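Local coordinates for protein myosin-4 (Saccharomyces cerevisiae, PDB 3MMI) that carries specific mRNAs such as ASH1 toward the yeast bud as a type V myosin motor recruited through She3, this chain being its globular tail, at residues I168-F171 with D172-L175; N224-L227 with F228-I232. All blocks are in the same frame, centred on the assembly; numbering follows the deposited sequence.

Contact 1. Residues I168-F171 with D172-L175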
loop_
_atom_site.group_PDB
_atom_site.type_symbol
_atom_site.label_atom_id
_atom_site.label_comp_id
_atom_site.label_asym_id
_atom_site.label_seq_id
_atom_site.Cartn_x
_atom_site.Cartn_y
_atom_site.Cartn_z
ATOM N N ILE A 168 -13.900 1.094 -9.564
ATOM C CA ILE A 168 -13.534 2.104 -10.501
ATOM C C ILE A 168 -13.178 1.419 -11.817
ATOM O O ILE A 168 -13.052 2.084 -12.842
ATOM C CB ILE A 168 -12.334 2.847 -9.991
ATOM C CG1 ILE A 168 -12.721 3.693 -8.799
ATOM C CG2 ILE A 168 -11.730 3.640 -11.001
ATOM C CD1 ILE A 168 -11.508 4.206 -8.184
ATOM N N GLU A 169 -13.054 0.103 -11.835
ATOM C CA GLU A 169 -12.913 -0.584 -13.133
ATOM C C GLU A 169 -11.539 -0.310 -13.834
ATOM O O GLU A 169 -11.429 -0.122 -15.090
ATOM C CB GLU A 169 -14.072 -0.187 -14.095
ATOM C CG GLU A 169 -15.492 -0.472 -13.522
ATOM C CD GLU A 169 -16.608 -0.045 -14.474
ATOM O OE1 GLU A 169 -17.263 -0.889 -15.019
ATOM O OE2 GLU A 169 -16.833 1.146 -14.701
ATOM N N ILE A 170 -10.483 -0.283 -13.033
ATOM C CA ILE A 170 -9.172 0.057 -13.527
ATOM C C ILE A 170 -8.743 -0.755 -14.746
ATOM O O ILE A 170 -8.206 -0.189 -15.703
ATOM C CB ILE A 170 -8.073 0.069 -12.428
ATOM C CG1 ILE A 170 -7.866 1.517 -11.893
ATOM C CG2 ILE A 170 -6.701 -0.113 -13.041
ATOM C CD1 ILE A 170 -8.468 1.802 -10.598
ATOM N N PHE A 171 -9.047 -2.028 -14.758
ATOM C CA PHE A 171 -8.799 -2.841 -15.887
ATOM C C PHE A 171 -9.397 -2.338 -17.213
ATOM O O PHE A 171 -8.681 -2.189 -18.215
ATOM C CB PHE A 171 -9.182 -4.326 -15.636
ATOM C CG PHE A 171 -8.926 -5.178 -16.854
ATOM C CD1 PHE A 171 -7.646 -5.670 -17.109
ATOM C CD2 PHE A 171 -9.906 -5.356 -17.811
ATOM C CE1 PHE A 171 -7.367 -6.432 -18.328
ATOM C CE2 PHE A 171 -9.651 -6.068 -19.017
ATOM C CZ PHE A 171 -8.405 -6.654 -19.273
ATOM N N ASP A 172 -10.716 -2.131 -17.253
ATOM C CA ASP A 172 -11.418 -1.658 -18.458
ATOM C C ASP A 172 -11.036 -0.305 -18.867
ATOM O O ASP A 172 -11.107 -0.007 -20.031
ATOM C CB ASP A 172 -12.954 -1.654 -18.332
ATOM C CG ASP A 172 -13.552 -3.045 -18.461
ATOM O OD1 ASP A 172 -12.958 -3.869 -19.166
ATOM O OD2 ASP A 172 -14.616 -3.324 -17.826
ATOM N N MET A 173 -10.610 0.505 -17.925
ATOM C CA MET A 173 -10.159 1.884 -18.198
ATOM C C MET A 173 -8.792 1.867 -18.871
ATOM O O MET A 173 -8.504 2.694 -19.676
ATOM C CB MET A 173 -10.090 2.593 -16.823
ATOM C CG MET A 173 -10.326 4.059 -16.826
ATOM S SD MET A 173 -10.141 4.811 -15.244
ATOM C CE MET A 173 -10.100 3.448 -14.090
ATOM N N VAL A 174 -7.910 0.918 -18.489
ATOM C CA VAL A 174 -6.475 1.088 -18.786
ATOM C C VAL A 174 -6.019 0.068 -19.750
ATOM O O VAL A 174 -5.353 0.451 -20.710
ATOM C CB VAL A 174 -5.550 1.048 -17.518
ATOM C CG1 VAL A 174 -4.072 0.976 -17.936
ATOM C CG2 VAL A 174 -5.855 2.119 -16.565
ATOM N N LEU A 175 -6.357 -1.205 -19.547
ATOM C CA LEU A 175 -5.753 -2.331 -20.270
ATOM C C LEU A 175 -6.598 -2.970 -21.389
ATOM O O LEU A 175 -6.035 -3.741 -22.231
ATOM C CB LEU A 175 -5.460 -3.428 -19.234
ATOM C CG LEU A 175 -4.385 -3.108 -18.228
ATOM C CD1 LEU A 175 -4.179 -4.283 -17.319
ATOM C CD2 LEU A 175 -3.049 -2.712 -19.079
#
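F171 reaches forward along the short helix 170-174 to L175, one turn on. The ring is swung out with CG trans to the backbone N (chi1 179°), beside the carbonyl carbon, which brings it alongside L175. From CB the side chain first passes the amide N of D172; F171 CD2 then comes 3.7 Å from D172 OD1, the ring and carboxylate planes being 62° apart, while that same OD1 is hydrogen-bonded to N176. On the CD1/CE1 side of the ring, F171 CD1 meets L175 CD1 and F171 CE1 lies 3.7 Å from L175 CB, the two side chains crossing at about a right angle. K234 adds a cation-pi contact with the ring. With an alanine in place of F171, L175 CB and CD1 would probably lose their apolar partner and K234 its aromatic one. On the opposite flank M173 bends at chi3, and its CE presses to 3.5 Å from I168 CG2 and 3.7 Å from I170 CG1. M173 N bonds to E169 O (3.0 Å), whereas F171 O accepts from both V174 N and L175 N. Helix 132-168 ends in a Schellman C-cap whose C-prime residue, E169, with positive phi, is also the N-cap of helix 170-174.

Contact 2. Residues N224-L227 with F228-I232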
loop_
_atom_site.group_PDB
_atom_site.type_symbol
_atom_site.label_atom_id
_atom_site.label_comp_id
_atom_site.label_asym_id
_atom_site.label_seq_id
_atom_site.Cartn_x
_atom_site.Cartn_y
_atom_site.Cartn_z
ATOM N N ASN A 224 0.230 -0.686 -9.890
ATOM C CA ASN A 224 1.384 -1.390 -10.565
ATOM C C ASN A 224 1.214 -2.953 -10.585
ATOM O O ASN A 224 1.157 -3.544 -11.679
ATOM C CB ASN A 224 2.694 -0.977 -9.841
ATOM C CG ASN A 224 3.932 -1.586 -10.456
ATOM O OD1 ASN A 224 4.191 -1.385 -11.675
ATOM N ND2 ASN A 224 4.631 -2.388 -9.703
ATOM N N VAL A 225 0.961 -3.558 -9.404
ATOM C CA VAL A 225 0.764 -5.034 -9.187
ATOM C C VAL A 225 -0.413 -5.519 -9.978
ATOM O O VAL A 225 -0.325 -6.358 -10.840
ATOM C CB VAL A 225 0.568 -5.279 -7.651
ATOM C CG1 VAL A 225 0.100 -6.738 -7.426
ATOM C CG2 VAL A 225 1.880 -4.964 -6.973
ATOM N N MET A 226 -1.539 -4.843 -9.767
ATOM C CA MET A 226 -2.818 -5.272 -10.407
ATOM C C MET A 226 -2.754 -5.118 -11.910
ATOM O O MET A 226 -3.197 -5.949 -12.714
ATOM C CB MET A 226 -3.905 -4.396 -9.863
ATOM C CG MET A 226 -5.246 -4.758 -10.362
ATOM S SD MET A 226 -6.230 -3.286 -10.531
ATOM C CE MET A 226 -6.364 -3.248 -12.304
ATOM N N LEU A 227 -2.146 -4.020 -12.328
ATOM C CA LEU A 227 -2.103 -3.760 -13.751
ATOM C C LEU A 227 -1.131 -4.699 -14.453
ATOM O O LEU A 227 -1.426 -5.285 -15.467
ATOM C CB LEU A 227 -1.723 -2.323 -14.078
ATOM C CG LEU A 227 -2.831 -1.262 -13.932
ATOM C CD1 LEU A 227 -2.197 0.097 -14.006
ATOM C CD2 LEU A 227 -3.884 -1.327 -14.985
ATOM N N PHE A 228 0.053 -4.849 -13.878
ATOM C CA PHE A 228 1.014 -5.792 -14.461
ATOM C C PHE A 228 0.406 -7.257 -14.457
ATOM O O PHE A 228 0.550 -7.910 -15.466
ATOM C CB PHE A 228 2.306 -5.844 -13.678
ATOM C CG PHE A 228 3.278 -6.775 -14.240
ATOM C CD1 PHE A 228 4.016 -6.403 -15.386
ATOM C CD2 PHE A 228 3.448 -8.050 -13.680
ATOM C CE1 PHE A 228 4.867 -7.271 -15.938
ATOM C CE2 PHE A 228 4.368 -8.911 -14.175
ATOM C CZ PHE A 228 5.122 -8.576 -15.295
ATOM N N ASN A 229 -0.146 -7.727 -13.344
ATOM C CA ASN A 229 -0.683 -9.106 -13.230
ATOM C C ASN A 229 -1.798 -9.292 -14.274
ATOM O O ASN A 229 -1.861 -10.297 -14.989
ATOM C CB ASN A 229 -1.181 -9.338 -11.797
ATOM C CG ASN A 229 -0.040 -9.507 -10.816
ATOM O OD1 ASN A 229 1.104 -9.522 -11.202
ATOM N ND2 ASN A 229 -0.368 -9.675 -9.512
ATOM N N ASP A 230 -2.667 -8.284 -14.412
ATOM C CA ASP A 230 -3.740 -8.385 -15.429
ATOM C C ASP A 230 -3.245 -8.281 -16.816
ATOM O O ASP A 230 -3.843 -8.855 -17.777
ATOM C CB ASP A 230 -4.817 -7.334 -15.231
ATOM C CG ASP A 230 -5.681 -7.593 -14.003
ATOM O OD1 ASP A 230 -5.578 -8.689 -13.389
ATOM O OD2 ASP A 230 -6.415 -6.627 -13.591
ATOM N N LEU A 231 -2.152 -7.546 -16.999
ATOM C CA LEU A 231 -1.606 -7.489 -18.358
ATOM C C LEU A 231 -1.182 -8.923 -18.792
ATOM O O LEU A 231 -1.471 -9.349 -19.975
ATOM C CB LEU A 231 -0.393 -6.573 -18.410
ATOM C CG LEU A 231 0.396 -6.678 -19.714
ATOM C CD1 LEU A 231 -0.324 -5.856 -20.834
ATOM C CD2 LEU A 231 1.872 -6.181 -19.599
ATOM N N ILE A 232 -0.574 -9.659 -17.882
ATOM C CA ILE A 232 -0.166 -11.023 -18.194
ATOM C C ILE A 232 -1.365 -12.023 -18.250
ATOM O O ILE A 232 -1.370 -12.812 -19.100
ATOM C CB ILE A 232 0.791 -11.620 -17.111
ATOM C CG1 ILE A 232 2.129 -10.880 -17.063
ATOM C CG2 ILE A 232 1.031 -13.151 -17.381
ATOM C CD1 ILE A 232 2.728 -10.551 -18.377
#
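N224 to F228, V225 to N229, M226 to D230 and L227 to L231 are joined by successive i to i+4 hydrogen bonds of a regular alpha-helix, part of helix 209-234 in the dilute (DIL) region of the globular tail. The backbone bonds are nearly straight in the first three: F228 N to N224 O is 2.8 Å with an N-H...O angle of 165°, and N229 N to V225 O is 2.9 Å. The bond from L231 N to L227 O, also 2.8 Å, is more bent, at 144°.

The larger hydrophobic side chains pack on other helices rather than on each other. F228, its CG anti to the backbone N (chi1 -180°), sends its ring toward A274 and Q302, and L227 and L231 both pack on I271 of helix 269-279.

Two side-chain amides are bonded outside this stretch of helix. N224 spends its amide on Q270 and on the backbone N of I271, tying this helix to the start of helix 269-279, and N229 ND2 is hydrogen-bonded to the backbone O of L347.

Elsewhere apolar groups lie beside polar ones. V225 and N229 run alongside each other in the same direction, with V225 CG1 3.6 Å from N229 ND2. M226 bends at chi2 and chi3, crossing the carboxylate of D230 until its CE methyl lies 3.6 Å from D230 OD2.

Following the chain from the N terminus, contact 1 comes first, at the junction where helix 132-168 gives way to helix 170-174. Helix 185-204 follows before the chain enters helix 209-234, which holds contact 2. Each contact joins adjoining segments within a few residues, so neither encloses a long loop; they stand in series, neither nested nor crossed. In space their centres are about 11 Å apart and their side chains touch: I170 CG2 reaches M226 CE, and L227 CD2 meets both I170 CG2 and V174 CG1. The short helix is thereby packed against helix 209-234, while V174 and L175 also touch helix 240-257, and contact 2 extends the packing to helices 269-279 and 300-308.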